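Local coordinates for protein 3,6-diketocamphane 1,6 monooxygenase (Pseudomonas putida, PDB 4UWM) that catalyses the FMNH2- and O2-dependent Baeyer-Villiger oxidation of a camphor-derived diketone to its lactone, as the oxygenating component in (-)-camphor degradation, at residues Ala86-Ala89 and Thr90-Gly93; Phe148-Glu151 and Lys152-Arg156; Ile92-Leu95 and Ser96-Glu100. All coordinates share one frame; numbering follows the deposited sequence. Where two conformers were deposited one is given.

Contact 1 of 3, residues Ala86-Ala89 and Thr90-Gly93; sequences AKLA and TMIG
The CD1 methyl of Leu88 overlaps the ends of two side chains of the following turn of helix 85-98, lying 3.6 Å from Ile92 CD1 and 3.7 Å from the thioether methyl, Met91 CE. One branch of leucine thus serves both neighbours, each side chain running at a slant to it. Met91 folds back to meet it through bends at chi2 (-91°) and chi3, while Ile92 lays CG1 against the backbone, 3.3 Å from Leu88 O. The polar part is concentrated at Ala86 O, which accepts two bonds: Thr90 N at 3.1 Å, and the Thr90 hydroxyl, OG1, at 2.8 Å. The two donors approach from opposite faces of the carbonyl plane, and OG1 can do so because it stands beside its own nitrogen (chi1 -56°). Gly93 N reaches Ala89 O at 3.0 Å, continuing the helical pattern. Leu88 also touches Met150 of helix 139-155, whereas Thr90 packs on Pro55 of the second subunit. Chemically, then, the OG1 bond to Ala86 O gives the buried Thr90 hydroxyl a partner within the helix, which probably lowers the cost of burying it at the dimer contact, leaving the apolar ends of Leu88 and Met91 to pack on His78 of strand 72-79.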
ATOM      1  N   ALA A  86       0.402   7.679 -12.769  1.00 16.08           N
ATOM      2  CA  ALA A  86       1.744   7.066 -12.810  1.00 14.98           C
ATOM      3  C   ALA A  86       2.094   6.369 -11.477  1.00 13.91           C
ATOM      4  O   ALA A  86       2.654   5.289 -11.475  1.00 13.90           O
ATOM      5  CB  ALA A  86       2.829   8.098 -13.156  1.00 14.85           C
ATOM      6  N   LYS A  87       1.797   7.024 -10.375  1.00 13.92           N
ATOM      7  CA  LYS A  87       1.993   6.413  -9.039  1.00 14.10           C
ATOM      8  C   LYS A  87       1.181   5.112  -8.914  1.00 11.83           C
ATOM      9  O   LYS A  87       1.687   4.096  -8.438  1.00 14.24           O
ATOM     10  CB  LYS A  87       1.590   7.417  -7.957  1.00 13.29           C
ATOM     11  CG  LYS A  87       1.932   7.024  -6.516  1.00 12.91           C
ATOM     12  CD  LYS A  87       3.454   7.104  -6.318  1.00 13.71           C
ATOM     13  CE  LYS A  87       3.871   6.816  -4.896  1.00 16.05           C
ATOM     14  NZ  LYS A  87       3.566   5.385  -4.612  1.00 16.73           N
ATOM     15  N   LEU A  88      -0.088   5.174  -9.303  1.00 12.75           N
ATOM     16  CA  LEU A  88      -0.978   4.007  -9.254  1.00 13.74           C
ATOM     17  C   LEU A  88      -0.506   2.889 -10.196  1.00 14.41           C
ATOM     18  O   LEU A  88      -0.389   1.714  -9.811  1.00 10.97           O
ATOM     19  CB  LEU A  88      -2.439   4.445  -9.523  1.00 13.30           C
ATOM     20  CG  LEU A  88      -3.514   3.345  -9.538  1.00 15.03           C
ATOM     21  CD1 LEU A  88      -3.451   2.483  -8.260  1.00 12.80           C
ATOM     22  CD2 LEU A  88      -4.896   3.961  -9.725  1.00 13.32           C
ATOM     23  N   ALA A  89      -0.160   3.250 -11.431  1.00 13.88           N
ATOM     24  CA  ALA A  89       0.323   2.234 -12.379  1.00 12.28           C
ATOM     25  C   ALA A  89       1.545   1.492 -11.859  1.00 12.20           C
ATOM     26  O   ALA A  89       1.642   0.275 -12.006  1.00 14.24           O
ATOM     27  CB  ALA A  89       0.641   2.872 -13.763  1.00 13.15           C
ATOM     28  N   THR A  90       2.492   2.225 -11.270  1.00 13.82           N
ATOM     29  CA  THR A  90       3.729   1.639 -10.742  1.00 12.54           C
ATOM     30  C   THR A  90       3.424   0.643  -9.595  1.00 14.37           C
ATOM     31  O   THR A  90       3.988  -0.449  -9.560  1.00 12.63           O
ATOM     32  CB  THR A  90       4.685   2.751 -10.220  1.00 16.03           C
ATOM     33  OG1 THR A  90       4.946   3.692 -11.272  1.00 19.03           O
ATOM     34  CG2 THR A  90       6.025   2.171  -9.712  1.00 15.12           C
ATOM     35  N   MET A  91       2.540   1.043  -8.688  1.00 10.93           N
ATOM     36  CA  MET A  91       2.152   0.191  -7.541  1.00 12.04           C
ATOM     37  C   MET A  91       1.476  -1.084  -8.039  1.00 12.57           C
ATOM     38  O   MET A  91       1.798  -2.183  -7.583  1.00 14.86           O
ATOM     39  CB  MET A  91       1.234   0.946  -6.568  1.00 11.14           C
ATOM     40  CG  MET A  91       0.799   0.109  -5.335  1.00 10.87           C
ATOM     41  SD  MET A  91      -0.725  -0.784  -5.618  1.00 16.43           S
ATOM     42  CE  MET A  91      -1.943   0.517  -5.555  1.00 12.10           C
ATOM     43  N   ILE A  92       0.548  -0.941  -8.975  1.00 13.36           N
ATOM     44  CA  ILE A  92      -0.162  -2.100  -9.551  1.00 13.51           C
ATOM     45  C   ILE A  92       0.820  -3.097 -10.186  1.00 14.72           C
ATOM     46  O   ILE A  92       0.740  -4.300  -9.950  1.00 12.72           O
ATOM     47  CB  ILE A  92      -1.204  -1.632 -10.587  1.00 12.15           C
ATOM     48  CG1 ILE A  92      -2.359  -0.912  -9.889  1.00 12.75           C
ATOM     49  CG2 ILE A  92      -1.717  -2.810 -11.427  1.00 12.74           C
ATOM     50  CD1 ILE A  92      -3.268  -0.112 -10.803  1.00 12.36           C
ATOM     51  N   GLY A  93       1.741  -2.592 -11.009  1.00 14.52           N
ATOM     52  CA  GLY A  93       2.742  -3.472 -11.625  1.00 14.44           C
ATOM     53  C   GLY A  93       3.632  -4.186 -10.614  1.00 16.96           C
ATOM     54  O   GLY A  93       3.936  -5.381 -10.748  1.00 15.58           O
TER

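Contact 2 of 3, residues Phe148-Glu151 and Lys152-Arg156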
ATOM      1  N   PHE A 148      -5.874   5.554 -19.743  1.00 22.02           N
ATOM      2  CA  PHE A 148      -5.044   5.885 -20.923  1.00 22.59           C
ATOM      3  C   PHE A 148      -3.580   5.986 -20.509  1.00 23.05           C
ATOM      4  O   PHE A 148      -2.727   5.333 -21.108  1.00 21.92           O
ATOM      5  CB  PHE A 148      -5.528   7.185 -21.570  1.00 21.03           C
ATOM      6  CG  PHE A 148      -4.624   7.701 -22.671  1.00 23.98           C
ATOM      7  CD1 PHE A 148      -4.676   7.158 -23.950  1.00 26.41           C
ATOM      8  CD2 PHE A 148      -3.730   8.734 -22.420  1.00 25.63           C
ATOM      9  CE1 PHE A 148      -3.860   7.638 -24.964  1.00 28.67           C
ATOM     10  CE2 PHE A 148      -2.899   9.217 -23.430  1.00 34.26           C
ATOM     11  CZ  PHE A 148      -2.973   8.670 -24.706  1.00 29.22           C
ATOM     12  N   ILE A 149      -3.305   6.776 -19.462  1.00 20.87           N
ATOM     13  CA  ILE A 149      -1.944   6.930 -18.909  1.00 19.47           C
ATOM     14  C   ILE A 149      -1.346   5.635 -18.365  1.00 22.74           C
ATOM     15  O   ILE A 149      -0.216   5.275 -18.716  1.00 18.23           O
ATOM     16  CB  ILE A 149      -1.897   8.056 -17.831  1.00 22.99           C
ATOM     17  CG1 ILE A 149      -2.220   9.406 -18.482  1.00 20.41           C
ATOM     18  CG2 ILE A 149      -0.554   8.081 -17.098  1.00 19.88           C
ATOM     19  CD1 ILE A 149      -2.591  10.535 -17.521  1.00 19.97           C
ATOM     20  N   MET A 150      -2.092   4.922 -17.502  1.00 20.09           N
ATOM     21  CA  MET A 150      -1.546   3.728 -16.877  1.00 16.86           C
ATOM     22  C   MET A 150      -1.132   2.662 -17.885  1.00 16.03           C
ATOM     23  O   MET A 150      -0.080   2.039 -17.738  1.00 17.41           O
ATOM     24  CB  MET A 150      -2.541   3.137 -15.840  1.00 14.23           C
ATOM     25  CG  MET A 150      -2.848   4.096 -14.682  1.00 15.12           C
ATOM     26  SD  MET A 150      -3.402   3.157 -13.206  1.00 17.88           S
ATOM     27  CE  MET A 150      -4.969   2.533 -13.769  1.00 16.48           C
ATOM     28  N   GLU A 151      -1.966   2.423 -18.891  1.00 19.63           N
ATOM     29  CA  GLU A 151      -1.625   1.435 -19.926  1.00 20.81           C
ATOM     30  C   GLU A 151      -0.312   1.794 -20.630  1.00 20.82           C
ATOM     31  O   GLU A 151       0.456   0.913 -20.996  1.00 19.32           O
ATOM     32  CB  GLU A 151      -2.737   1.340 -20.970  1.00 25.47           C
ATOM     33  CG  GLU A 151      -4.038   0.796 -20.411  1.00 27.06           C
ATOM     34  CD  GLU A 151      -5.195   0.885 -21.389  1.00 33.22           C
ATOM     35  OE1 GLU A 151      -5.233   1.811 -22.229  1.00 37.70           O
ATOM     36  OE2 GLU A 151      -6.100   0.047 -21.274  1.00 31.03           O
ATOM     37  N   LYS A 152      -0.066   3.085 -20.820  1.00 22.52           N
ATOM     38  CA  LYS A 152       1.196   3.511 -21.464  1.00 24.37           C
ATOM     39  C   LYS A 152       2.401   3.367 -20.515  1.00 24.63           C
ATOM     40  O   LYS A 152       3.504   2.980 -20.936  1.00 24.29           O
ATOM     41  CB  LYS A 152       1.052   4.914 -22.057  1.00 26.17           C
ATOM     42  CG  LYS A 152      -0.005   4.994 -23.154  1.00 27.59           C
ATOM     43  CD  LYS A 152      -0.309   6.440 -23.531  1.00 31.97           C
ATOM     44  CE  LYS A 152       0.749   6.998 -24.486  1.00 32.11           C
ATOM     45  NZ  LYS A 152       0.725   6.299 -25.804  1.00 33.32           N
ATOM     46  N   ILE A 153       2.193   3.617 -19.223  1.00 20.68           N
ATOM     47  CA  ILE A 153       3.264   3.387 -18.263  0.60 21.83           C
ATOM     48  C   ILE A 153       3.635   1.907 -18.228  1.00 21.46           C
ATOM     49  O   ILE A 153       4.816   1.578 -18.217  1.00 20.32           O
ATOM     50  CB  ILE A 153       2.933   3.943 -16.868  0.60 23.08           C
ATOM     51  CG1 ILE A 153       3.109   5.461 -16.886  0.60 22.87           C
ATOM     52  CG2 ILE A 153       3.845   3.337 -15.793  0.60 22.91           C
ATOM     53  CD1 ILE A 153       2.099   6.191 -16.049  0.60 20.70           C
ATOM     54  N   TRP A 154       2.633   1.018 -18.246  1.00 22.07           N
ATOM     55  CA  TRP A 154       2.910  -0.430 -18.224  1.00 19.96           C
ATOM     56  C   TRP A 154       3.693  -0.903 -19.450  1.00 24.54           C
ATOM     57  O   TRP A 154       4.458  -1.875 -19.360  1.00 24.50           O
ATOM     58  CB  TRP A 154       1.628  -1.272 -18.095  1.00 19.67           C
ATOM     59  CG  TRP A 154       0.896  -1.067 -16.790  1.00 21.82           C
ATOM     60  CD1 TRP A 154       1.453  -0.852 -15.548  1.00 23.09           C
ATOM     61  CD2 TRP A 154      -0.524  -1.064 -16.596  1.00 19.60           C
ATOM     62  NE1 TRP A 154       0.462  -0.720 -14.599  1.00 19.26           N
ATOM     63  CE2 TRP A 154      -0.758  -0.828 -15.207  1.00 19.13           C
ATOM     64  CE3 TRP A 154      -1.621  -1.220 -17.452  1.00 19.13           C
ATOM     65  CZ2 TRP A 154      -2.047  -0.731 -14.667  1.00 18.15           C
ATOM     66  CZ3 TRP A 154      -2.915  -1.137 -16.918  1.00 20.38           C
ATOM     67  CH2 TRP A 154      -3.115  -0.891 -15.529  1.00 18.37           C
ATOM     68  N   LYS A 155       3.465  -0.239 -20.590  1.00 25.00           N
ATOM     69  CA  LYS A 155       4.190  -0.544 -21.843  1.00 28.97           C
ATOM     70  C   LYS A 155       5.663  -0.122 -21.829  1.00 24.63           C
ATOM     71  O   LYS A 155       6.479  -0.677 -22.558  1.00 28.84           O
ATOM     72  CB  LYS A 155       3.458   0.059 -23.047  1.00 28.84           C
ATOM     73  CG  LYS A 155       2.281  -0.801 -23.465  1.00 32.04           C
ATOM     74  CD  LYS A 155       1.508  -0.201 -24.616  1.00 40.06           C
ATOM     75  CE  LYS A 155       0.387  -1.153 -24.986  1.00 43.65           C
ATOM     76  NZ  LYS A 155      -0.829  -0.403 -25.380  1.00 52.71           N
ATOM     77  N   ARG A 156       6.000   0.844 -20.989  1.00 21.67           N
ATOM     78  CA  ARG A 156       7.386   1.284 -20.818  1.00 23.81           C
ATOM     79  C   ARG A 156       8.006   1.837 -22.126  1.00 24.23           C
ATOM     80  O   ARG A 156       9.186   1.615 -22.394  1.00 26.18           O
ATOM     81  CB  ARG A 156       8.256   0.172 -20.210  1.00 24.11           C
ATOM     82  CG  ARG A 156       7.837  -0.172 -18.780  1.00 25.70           C
ATOM     83  CD  ARG A 156       8.694  -1.260 -18.169  1.00 22.64           C
ATOM     84  NE  ARG A 156       9.990  -0.785 -17.667  1.00 24.26           N
ATOM     85  CZ  ARG A 156      11.162  -1.151 -18.191  1.00 24.97           C
ATOM     86  NH1 ARG A 156      11.195  -1.970 -19.228  1.00 26.99           N
ATOM     87  NH2 ARG A 156      12.293  -0.705 -17.693  1.00 27.13           N
TER
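Two rings each take an aliphatic group one turn away over a face. Lys152 CD sits over the Phe148 ring, 3.9 Å from its centroid and off toward the rim, a CH-pi contact; CG beside the backbone N (chi1 -62°) and an extended next torsion bring CD there. Beyond the pair, the Phe148 ring meets that of His161. The Trp154 indole has Met150 O 3.2 Å above one face, and on that same face Met150 CB lies 4.2 Å from the centroid of the six-membered ring, 16° off its normal. Met150 SD approaches obliquely at 5.3 Å from that centroid, a Met-aromatic contact, and Glu151 CG touches Trp154 CZ3 at 4.1 Å. The indole nitrogen NE1 donates a hydrogen bond to Ala89 O of helix 85-98, which helps to hold the ring's rotation. An alanine at Trp154 is likely to leave Met150 without its aromatic cover and Ala89 O without this donor, opening a gap between the two helices. The helix ends at Lys155; Arg156, the first residue outside it, has positive phi (61°), and its N bonds back to Ile153 O at 3.1 Å. Helix 139-155 therefore lies with Met150 and Ile153 against helix 85-98, with Ile149 reaching strands 159-162 and 167-170 and Ile153 the first of these, and with Trp154 facing the loop prolines Pro190 and Pro196.

Contact 3 of 3, residues Ile92-Leu95 and Ser96-Glu100; sequences IGWL and SQILE
Ile98 points its CD1 methyl at the flat face of Trp94, and one residue further along, on the adjoining side of the helix, Leu95 and Leu99 run side by side. Both pairs belong to the last turns of helix 85-98, the crossover helix of a beta-alpha-beta unit between parallel strands 72-79 and 105-108 in the TIM-barrel fold of the luciferase family. In the conformer given for Ile98, one of two deposited, CD1 is centred over the six-membered ring at 3.8 Å from its centroid and only 6° off the normal, a CH-pi contact; the two side chains otherwise slant across each other. The indole reaches this place with CG anti to the nitrogen (chi1 -172°). It also meets Phe188 edge-to-face, and Trp94 and Ile98 pack respectively on Ala19 and Phe23 of the second subunit. The leucines point the same way, Leu95 CG 4.1 Å from Leu99 CD1, and both lie against Ile61 of helix 57-65. Two polar side chains are held by a loop of the same chain: Ser96 OG hydrogen-bonds to Trp191 N, and Gln97 NE2 to the carbonyl oxygens of Ser189 and Asp187, so this turn anchors the loop preceding strand 198-202. Backbone bonds run regularly up to Leu99 N, 3.0 Å from Leu95 O. A Schellman motif then stops the helix: Glu100 takes positive phi (52°), and its N lies 3.0 Å from Gln97 O.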
ATOM      1  N   ILE A  92       0.548  -0.941  -8.975  1.00 13.36           N
ATOM      2  CA  ILE A  92      -0.162  -2.100  -9.551  1.00 13.51           C
ATOM      3  C   ILE A  92       0.820  -3.097 -10.186  1.00 14.72           C
ATOM      4  O   ILE A  92       0.740  -4.300  -9.950  1.00 12.72           O
ATOM      5  CB  ILE A  92      -1.204  -1.632 -10.587  1.00 12.15           C
ATOM      6  CG1 ILE A  92      -2.359  -0.912  -9.889  1.00 12.75           C
ATOM      7  CG2 ILE A  92      -1.717  -2.810 -11.427  1.00 12.74           C
ATOM      8  CD1 ILE A  92      -3.268  -0.112 -10.803  1.00 12.36           C
ATOM      9  N   GLY A  93       1.741  -2.592 -11.009  1.00 14.52           N
ATOM     10  CA  GLY A  93       2.742  -3.472 -11.625  1.00 14.44           C
ATOM     11  C   GLY A  93       3.632  -4.186 -10.614  1.00 16.96           C
ATOM     12  O   GLY A  93       3.936  -5.381 -10.748  1.00 15.58           O
ATOM     13  N   TRP A  94       4.055  -3.463  -9.581  1.00 12.22           N
ATOM     14  CA  TRP A  94       4.970  -4.037  -8.624  1.00 11.92           C
ATOM     15  C   TRP A  94       4.239  -5.103  -7.789  1.00 13.14           C
ATOM     16  O   TRP A  94       4.788  -6.159  -7.516  1.00 14.34           O
ATOM     17  CB  TRP A  94       5.532  -2.941  -7.677  1.00 11.09           C
ATOM     18  CG  TRP A  94       6.639  -3.431  -6.772  1.00 12.03           C
ATOM     19  CD1 TRP A  94       7.738  -4.160  -7.142  1.00 13.26           C
ATOM     20  CD2 TRP A  94       6.767  -3.214  -5.348  1.00 12.38           C
ATOM     21  NE1 TRP A  94       8.536  -4.411  -6.056  1.00 12.76           N
ATOM     22  CE2 TRP A  94       7.967  -3.847  -4.938  1.00 11.15           C
ATOM     23  CE3 TRP A  94       5.972  -2.568  -4.380  1.00 11.46           C
ATOM     24  CZ2 TRP A  94       8.407  -3.841  -3.611  1.00 11.41           C
ATOM     25  CZ3 TRP A  94       6.417  -2.555  -3.043  1.00 10.76           C
ATOM     26  CH2 TRP A  94       7.620  -3.179  -2.674  1.00 11.83           C
ATOM     27  N   LEU A  95       3.014  -4.790  -7.392  1.00 14.07           N
ATOM     28  CA  LEU A  95       2.207  -5.720  -6.574  1.00 12.68           C
ATOM     29  C   LEU A  95       1.857  -6.974  -7.396  1.00 14.72           C
ATOM     30  O   LEU A  95       1.941  -8.081  -6.880  1.00 15.41           O
ATOM     31  CB  LEU A  95       0.955  -5.016  -6.050  1.00 12.48           C
ATOM     32  CG  LEU A  95       0.035  -5.854  -5.116  1.00 12.36           C
ATOM     33  CD1 LEU A  95       0.850  -6.508  -4.010  1.00 12.51           C
ATOM     34  CD2 LEU A  95      -1.079  -4.969  -4.537  1.00 10.70           C
ATOM     35  N   SER A  96       1.501  -6.785  -8.672  1.00 16.85           N
ATOM     36  CA  SER A  96       1.310  -7.904  -9.620  1.00 15.87           C
ATOM     37  C   SER A  96       2.558  -8.775  -9.668  1.00 17.08           C
ATOM     38  O   SER A  96       2.448 -10.014  -9.614  1.00 18.07           O
ATOM     39  CB  SER A  96       0.939  -7.395 -11.030  1.00 16.98           C
ATOM     40  OG  SER A  96       1.015  -8.444 -11.985  1.00 19.91           O
ATOM     41  N   GLN A  97       3.744  -8.150  -9.735  1.00 16.21           N
ATOM     42  CA  GLN A  97       5.002  -8.904  -9.678  1.00 15.15           C
ATOM     43  C   GLN A  97       5.181  -9.691  -8.377  1.00 18.02           C
ATOM     44  O   GLN A  97       5.650 -10.839  -8.417  1.00 17.74           O
ATOM     45  CB  GLN A  97       6.246  -8.018  -9.900  1.00 17.76           C
ATOM     46  CG  GLN A  97       6.460  -7.527 -11.338  1.00 18.66           C
ATOM     47  CD  GLN A  97       7.780  -6.772 -11.517  1.00 17.62           C
ATOM     48  OE1 GLN A  97       8.766  -7.072 -10.868  1.00 19.04           O
ATOM     49  NE2 GLN A  97       7.784  -5.774 -12.390  1.00 18.94           N
ATOM     50  N   ILE A  98       4.885  -9.055  -7.229  1.00 14.57           N
ATOM     51  CA  ILE A  98       5.068  -9.709  -5.921  0.70 14.22           C
ATOM     52  C   ILE A  98       4.197 -10.971  -5.862  1.00 14.34           C
ATOM     53  O   ILE A  98       4.633 -11.998  -5.343  1.00 18.69           O
ATOM     54  CB  ILE A  98       4.698  -8.758  -4.738  0.70 12.65           C
ATOM     55  CG1 ILE A  98       5.663  -7.561  -4.679  0.70 10.66           C
ATOM     56  CG2 ILE A  98       4.722  -9.497  -3.408  0.70 12.11           C
ATOM     57  CD1 ILE A  98       5.202  -6.433  -3.764  0.70  8.62           C
ATOM     58  N   LEU A  99       2.988 -10.871  -6.403  1.00 14.97           N
ATOM     59  CA  LEU A  99       2.018 -11.961  -6.439  1.00 16.77           C
ATOM     60  C   LEU A  99       2.262 -12.966  -7.596  1.00 19.71           C
ATOM     61  O   LEU A  99       1.505 -13.917  -7.758  1.00 20.07           O
ATOM     62  CB  LEU A  99       0.632 -11.357  -6.621  1.00 13.51           C
ATOM     63  CG  LEU A  99       0.082 -10.724  -5.339  1.00 15.91           C
ATOM     64  CD1 LEU A  99      -1.071  -9.799  -5.664  1.00 13.23           C
ATOM     65  CD2 LEU A  99      -0.345 -11.818  -4.357  1.00 19.22           C
ATOM     66  N   GLU A 100       3.274 -12.713  -8.415  1.00 20.00           N
ATOM     67  CA  GLU A 100       3.545 -13.551  -9.590  1.00 23.47           C
ATOM     68  C   GLU A 100       2.300 -13.732 -10.458  1.00 22.56           C
ATOM     69  O   GLU A 100       2.008 -14.822 -10.924  1.00 23.73           O
ATOM     70  CB  GLU A 100       4.162 -14.882  -9.153  1.00 21.92           C
ATOM     71  CG  GLU A 100       5.472 -14.640  -8.433  1.00 22.79           C
ATOM     72  CD  GLU A 100       6.121 -15.883  -7.874  1.00 32.91           C
ATOM     73  OE1 GLU A 100       5.420 -16.761  -7.339  1.00 33.17           O
ATOM     74  OE2 GLU A 100       7.356 -15.960  -7.935  1.00 27.73           O
TER

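How the contacts relate
From the N terminus, contact 1 (86-93) comes first, on helix 85-98, which follows strand 72-79, and contact 3 (92-100) takes over at the shared residues Ile92 and Gly93 and carries the helix to its end before strand 105-108. Contact 2 (148-156) follows on helix 139-155. Each is local, so none closes a long loop; contacts 1 and 3 overlap, and none nests or crosses. In space, contact 2 lies against both contact 1 and contact 3: Met150 SD packs 3.7 Å from Leu88 CG, and Trp154 CZ2 approaches Ile92 CG2 at 3.9 Å. Contacts 1 and 3 additionally touch the second subunit, so helix 85-98 joins the barrel's helical layer to that subunit.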